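Putative signal recognition particle protein (Chaetomium thermophilum, PDB 5CK4) binds guanine nucleotide and is probably the Arf-like GTPase beta subunit of the signal recognition particle receptor at the endoplasmic reticulum membrane. Local coordinates at residues A[129-134]-A[193-198]; A[159-164]-A[208-213]. One frame throughout, in Å; residues are numbered along the deposited sequence.

Interaction 1. Residues A[129-134]-A[193-198]; sequences HLLNPS and LLSLQK
L130 and S195 meet through their beta carbons, with CB of L130 3.8 Å from CB of S195. The backbones are close here too: CA of L131 lies 5.2 Å from CA of S195. Next to this point L196 reaches in with one branch. Its CD2 lies 3.9 Å from CB of L130 and also touches the carbonyl O and CD2 of the same leucine, the two side chains crossing obliquely. This is the tight, buried half. The small side chain of S195 is consistent with this close approach, and its hydroxyl does not bond across the gap; with OG beside its own backbone N (chi1 -69°), it turns back along the helix and is hydrogen-bonded to the carbonyl O of D191.

The other half is looser and nearer solvent. L131 sends only CD2 over the helix, 3.8 Å from CB of S195 and 3.7 Å from O of S195. Beyond it the extended chain of K198 passes with its CD 4.2 Å from CD2 of L131, while the end of the lysine leads away.

The contact joins the 129-134 part of the chain, on helix 123-131, to the C-terminal part of helix 180-201. The pair packs against the central sheet: L130 on L23 and I25 of strand 21-25 and on L162 and V165 of strand 159-170, and L196 on V214 of strand 214-219.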
loop_
_atom_site.group_PDB
_atom_site.type_symbol
_atom_site.label_atom_id
_atom_site.label_comp_id
_atom_site.label_asym_id
_atom_site.label_seq_id
_atom_site.Cartn_x
_atom_site.Cartn_y
_atom_site.Cartn_z
ATOM N N HIS A 129 3.417 9.174 8.212
ATOM C CA HIS A 129 3.298 7.978 9.043
ATOM C C HIS A 129 4.330 6.914 8.665
ATOM O O HIS A 129 4.816 6.179 9.519
ATOM C CB HIS A 129 1.895 7.374 8.929
ATOM C CG HIS A 129 0.802 8.266 9.436
ATOM N ND1 HIS A 129 0.799 8.791 10.711
ATOM C CD2 HIS A 129 -0.335 8.708 8.847
ATOM C CE1 HIS A 129 -0.284 9.527 10.882
ATOM N NE2 HIS A 129 -0.990 9.491 9.766
ATOM N N LEU A 130 4.649 6.818 7.376
ATOM C CA LEU A 130 5.521 5.751 6.894
ATOM C C LEU A 130 6.998 6.022 7.185
ATOM O O LEU A 130 7.811 5.111 7.167
ATOM C CB LEU A 130 5.277 5.491 5.402
ATOM C CG LEU A 130 3.799 5.198 5.075
ATOM C CD1 LEU A 130 3.523 5.061 3.570
ATOM C CD2 LEU A 130 3.324 3.962 5.807
ATOM N N LEU A 131 7.334 7.276 7.476
ATOM C CA LEU A 131 8.718 7.657 7.770
ATOM C C LEU A 131 9.125 7.343 9.209
ATOM O O LEU A 131 10.311 7.196 9.519
ATOM C CB LEU A 131 8.908 9.151 7.497
ATOM C CG LEU A 131 8.813 9.575 6.026
ATOM C CD1 LEU A 131 8.801 11.097 5.901
ATOM C CD2 LEU A 131 9.979 8.984 5.244
ATOM N N ASN A 132 8.125 7.230 10.074
ATOM C CA ASN A 132 8.318 7.126 11.515
ATOM C C ASN A 132 8.794 5.736 11.948
ATOM O O ASN A 132 8.141 4.741 11.650
ATOM C CB ASN A 132 6.984 7.458 12.195
ATOM C CG ASN A 132 7.137 7.822 13.655
ATOM O OD1 ASN A 132 7.974 7.270 14.367
ATOM N ND2 ASN A 132 6.313 8.757 14.112
ATOM N N PRO A 133 9.923 5.665 12.673
ATOM C CA PRO A 133 10.467 4.397 13.183
ATOM C C PRO A 133 9.439 3.528 13.921
ATOM O O PRO A 133 9.514 2.303 13.838
ATOM C CB PRO A 133 11.568 4.857 14.141
ATOM C CG PRO A 133 12.039 6.143 13.551
ATOM C CD PRO A 133 10.812 6.803 12.967
ATOM N N SER A 134 8.498 4.154 14.624
ATOM C CA SER A 134 7.431 3.412 15.295
ATOM C C SER A 134 6.103 4.156 15.199
ATOM O O SER A 134 5.703 4.846 16.138
ATOM C CB SER A 134 7.782 3.160 16.763
ATOM O OG SER A 134 6.797 2.353 17.387
ATOM N N LEU A 193 6.816 3.247 -0.876
ATOM C CA LEU A 193 7.929 2.331 -0.642
ATOM C C LEU A 193 9.227 3.047 -0.229
ATOM O O LEU A 193 9.964 2.556 0.635
ATOM C CB LEU A 193 8.148 1.452 -1.882
ATOM C CG LEU A 193 6.943 0.583 -2.264
ATOM C CD1 LEU A 193 7.277 -0.315 -3.453
ATOM C CD2 LEU A 193 6.517 -0.271 -1.074
ATOM N N LEU A 194 9.532 4.185 -0.851
ATOM C CA LEU A 194 10.761 4.911 -0.488
ATOM C C LEU A 194 10.669 5.419 0.950
ATOM O O LEU A 194 11.659 5.447 1.674
ATOM C CB LEU A 194 11.020 6.087 -1.436
ATOM C CG LEU A 194 12.375 6.779 -1.236
ATOM C CD1 LEU A 194 13.534 5.793 -1.527
ATOM C CD2 LEU A 194 12.504 8.042 -2.091
ATOM N N SER A 195 9.470 5.804 1.365
ATOM C CA SER A 195 9.271 6.264 2.743
ATOM C C SER A 195 9.565 5.127 3.731
ATOM O O SER A 195 10.245 5.328 4.730
ATOM C CB SER A 195 7.853 6.801 2.942
ATOM O OG SER A 195 7.679 8.011 2.221
ATOM N N LEU A 196 9.062 3.930 3.437
ATOM C CA LEU A 196 9.288 2.784 4.319
ATOM C C LEU A 196 10.756 2.381 4.294
ATOM O O LEU A 196 11.300 1.897 5.288
ATOM C CB LEU A 196 8.418 1.601 3.883
ATOM C CG LEU A 196 6.933 1.803 4.187
ATOM C CD1 LEU A 196 6.079 0.722 3.535
ATOM C CD2 LEU A 196 6.683 1.866 5.706
ATOM N N GLN A 197 11.389 2.588 3.149
ATOM C CA GLN A 197 12.813 2.294 3.007
ATOM C C GLN A 197 13.646 3.247 3.863
ATOM O O GLN A 197 14.611 2.826 4.508
ATOM C CB GLN A 197 13.246 2.380 1.545
ATOM C CG GLN A 197 14.740 2.109 1.310
ATOM C CD GLN A 197 15.092 2.096 -0.171
ATOM O OE1 GLN A 197 14.369 1.522 -0.983
ATOM N NE2 GLN A 197 16.187 2.759 -0.533
ATOM N N LYS A 198 13.279 4.528 3.868
ATOM C CA LYS A 198 14.006 5.514 4.672
ATOM C C LYS A 198 13.801 5.232 6.152
ATOM O O LYS A 198 14.712 5.420 6.970
ATOM C CB LYS A 198 13.537 6.932 4.363
ATOM C CG LYS A 198 13.935 7.441 2.997
ATOM C CD LYS A 198 13.360 8.829 2.764
ATOM C CE LYS A 198 13.839 9.388 1.451
ATOM N NZ LYS A 198 13.598 10.850 1.344
#

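Interaction 2. Residues A[159-164]-A[208-213]; sequences KSKLKA and APSSIP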
loop_
_atom_site.group_PDB
_atom_site.type_symbol
_atom_site.label_atom_id
_atom_site.label_comp_id
_atom_site.label_asym_id
_atom_site.label_seq_id
_atom_site.Cartn_x
_atom_site.Cartn_y
_atom_site.Cartn_z
ATOM N N LYS A 159 -4.818 5.113 20.575
ATOM C CA LYS A 159 -3.609 4.948 19.779
ATOM C C LYS A 159 -3.553 3.534 19.215
ATOM O O LYS A 159 -3.774 2.561 19.937
ATOM C CB LYS A 159 -2.364 5.240 20.618
ATOM C CG LYS A 159 -2.286 6.671 21.139
ATOM C CD LYS A 159 -2.152 7.675 20.002
ATOM C CE LYS A 159 -0.827 7.505 19.267
ATOM N NZ LYS A 159 -0.694 8.427 18.102
ATOM N N SER A 160 -3.261 3.423 17.923
ATOM C CA SER A 160 -3.210 2.122 17.272
ATOM C C SER A 160 -1.890 1.913 16.532
ATOM O O SER A 160 -1.444 2.777 15.780
ATOM C CB SER A 160 -4.381 1.961 16.303
ATOM O OG SER A 160 -4.297 0.726 15.613
ATOM N N LYS A 161 -1.275 0.757 16.748
ATOM C CA LYS A 161 -0.004 0.434 16.110
ATOM C C LYS A 161 -0.181 0.100 14.622
ATOM O O LYS A 161 -0.986 -0.758 14.256
ATOM C CB LYS A 161 0.666 -0.725 16.854
ATOM C CG LYS A 161 2.035 -1.119 16.331
ATOM C CD LYS A 161 2.810 -1.903 17.396
ATOM C CE LYS A 161 4.108 -2.479 16.846
ATOM N NZ LYS A 161 3.852 -3.415 15.712
ATOM N N LEU A 162 0.570 0.793 13.769
ATOM C CA LEU A 162 0.551 0.526 12.331
ATOM C C LEU A 162 1.346 -0.741 12.015
ATOM O O LEU A 162 2.537 -0.816 12.311
ATOM C CB LEU A 162 1.138 1.711 11.571
ATOM C CG LEU A 162 1.178 1.553 10.051
ATOM C CD1 LEU A 162 -0.233 1.401 9.493
ATOM C CD2 LEU A 162 1.897 2.738 9.423
ATOM N N LYS A 163 0.698 -1.741 11.419
ATOM C CA LYS A 163 1.376 -3.014 11.160
ATOM C C LYS A 163 1.425 -3.429 9.689
ATOM O O LYS A 163 2.160 -4.352 9.325
ATOM C CB LYS A 163 0.770 -4.139 12.001
ATOM C CG LYS A 163 0.928 -3.932 13.504
ATOM C CD LYS A 163 0.923 -5.250 14.259
ATOM C CE LYS A 163 2.197 -6.051 13.999
ATOM N NZ LYS A 163 2.411 -7.120 15.026
ATOM N N ALA A 164 0.651 -2.761 8.842
ATOM C CA ALA A 164 0.679 -3.078 7.415
ATOM C C ALA A 164 0.074 -1.981 6.568
ATOM O O ALA A 164 -0.618 -1.100 7.071
ATOM C CB ALA A 164 -0.026 -4.406 7.132
ATOM N N ALA A 208 16.584 -2.275 14.390
ATOM C CA ALA A 208 15.702 -2.200 13.237
ATOM C C ALA A 208 14.266 -1.972 13.695
ATOM O O ALA A 208 13.843 -2.510 14.718
ATOM C CB ALA A 208 15.802 -3.474 12.403
ATOM N N PRO A 209 13.514 -1.160 12.943
ATOM C CA PRO A 209 12.107 -0.927 13.277
ATOM C C PRO A 209 11.271 -2.174 13.001
ATOM O O PRO A 209 11.727 -3.096 12.328
ATOM C CB PRO A 209 11.710 0.194 12.318
ATOM C CG PRO A 209 12.602 -0.005 11.130
ATOM C CD PRO A 209 13.922 -0.430 11.730
ATOM N N SER A 210 10.054 -2.196 13.530
ATOM C CA SER A 210 9.135 -3.298 13.301
ATOM C C SER A 210 8.781 -3.334 11.815
ATOM O O SER A 210 8.812 -2.310 11.143
ATOM C CB SER A 210 7.873 -3.098 14.137
ATOM O OG SER A 210 7.191 -1.920 13.723
ATOM N N SER A 211 8.453 -4.512 11.302
ATOM C CA SER A 211 8.154 -4.648 9.884
ATOM C C SER A 211 6.774 -4.109 9.555
ATOM O O SER A 211 5.840 -4.236 10.346
ATOM C CB SER A 211 8.257 -6.113 9.449
ATOM O OG SER A 211 9.612 -6.518 9.382
ATOM N N ILE A 212 6.663 -3.479 8.389
ATOM C CA ILE A 212 5.381 -3.062 7.863
ATOM C C ILE A 212 5.285 -3.578 6.430
ATOM O O ILE A 212 5.758 -2.932 5.502
ATOM C CB ILE A 212 5.212 -1.529 7.912
ATOM C CG1 ILE A 212 5.356 -1.024 9.351
ATOM C CG2 ILE A 212 3.842 -1.110 7.369
ATOM C CD1 ILE A 212 5.338 0.490 9.463
ATOM N N PRO A 213 4.705 -4.776 6.251
ATOM C CA PRO A 213 4.535 -5.310 4.890
ATOM C C PRO A 213 3.554 -4.503 4.036
ATOM O O PRO A 213 2.722 -3.784 4.578
ATOM C CB PRO A 213 3.971 -6.709 5.131
ATOM C CG PRO A 213 3.374 -6.661 6.510
ATOM C CD PRO A 213 4.248 -5.719 7.283
HETATM O O HOH W 1 4.931 -2.356 12.567
#
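One water holds the open end of this contact, gripped from both segments. It donates to the carbonyl O of L162 at 2.9 Å and to the carbonyl O of S211 at 3.0 Å. From OG of S210 it accepts a bond of 2.6 Å. NZ of K161 adds a weak fourth bond to the water at 3.5 Å. S210 has OG between its backbone N and carbonyl carbon (chi1 63°), which points the hydroxyl at the water.

Further in, the contact turns apolar. I212 uses two branches: CG2 rests 3.7 Å from CA of A164, and CD1 meets CD2 of L162 at 4.1 Å, the two side chains crossing at about a right angle. An alanine in place of I212 would probably open a gap beside L162 and leave A164 without its cover from CG2. P213 closes the far end, with CD against the carbonyl O of K163 at 3.2 Å and CG over CB of A164.

A CA-H...O contact from A164 to O of P213 marks where the chains draw together. The contact sets the beginning of strand 159-170 beside the loop that returns from helix 180-201 into the parallel strand 214-219, a beta-alpha-beta crossover, right-handed as in P-loop GTPases.

How the interactions relate
The two interactions lie with their centres 10 Å apart, on the same side of the chain's centre, and they touch directly. CD2 of L130 packs 4.1 Å from CD2 of L162, which ties helix 123-131 to strand 159-170. At the surface, O of P133 comes 3.4 Å from CB of P209, and R199 bridges the loops by hydrogen bonds to the carbonyl oxygens of N132 and S210. Helix 180-201, which supplies half of interaction 1, leads on through the loop of interaction 2 into strand 214-219. Neither contact belongs to the nucleotide site: the L130 side chain is about 12 Å from that of K32, a GDP-binding residue, and interaction 2 also lies away from it.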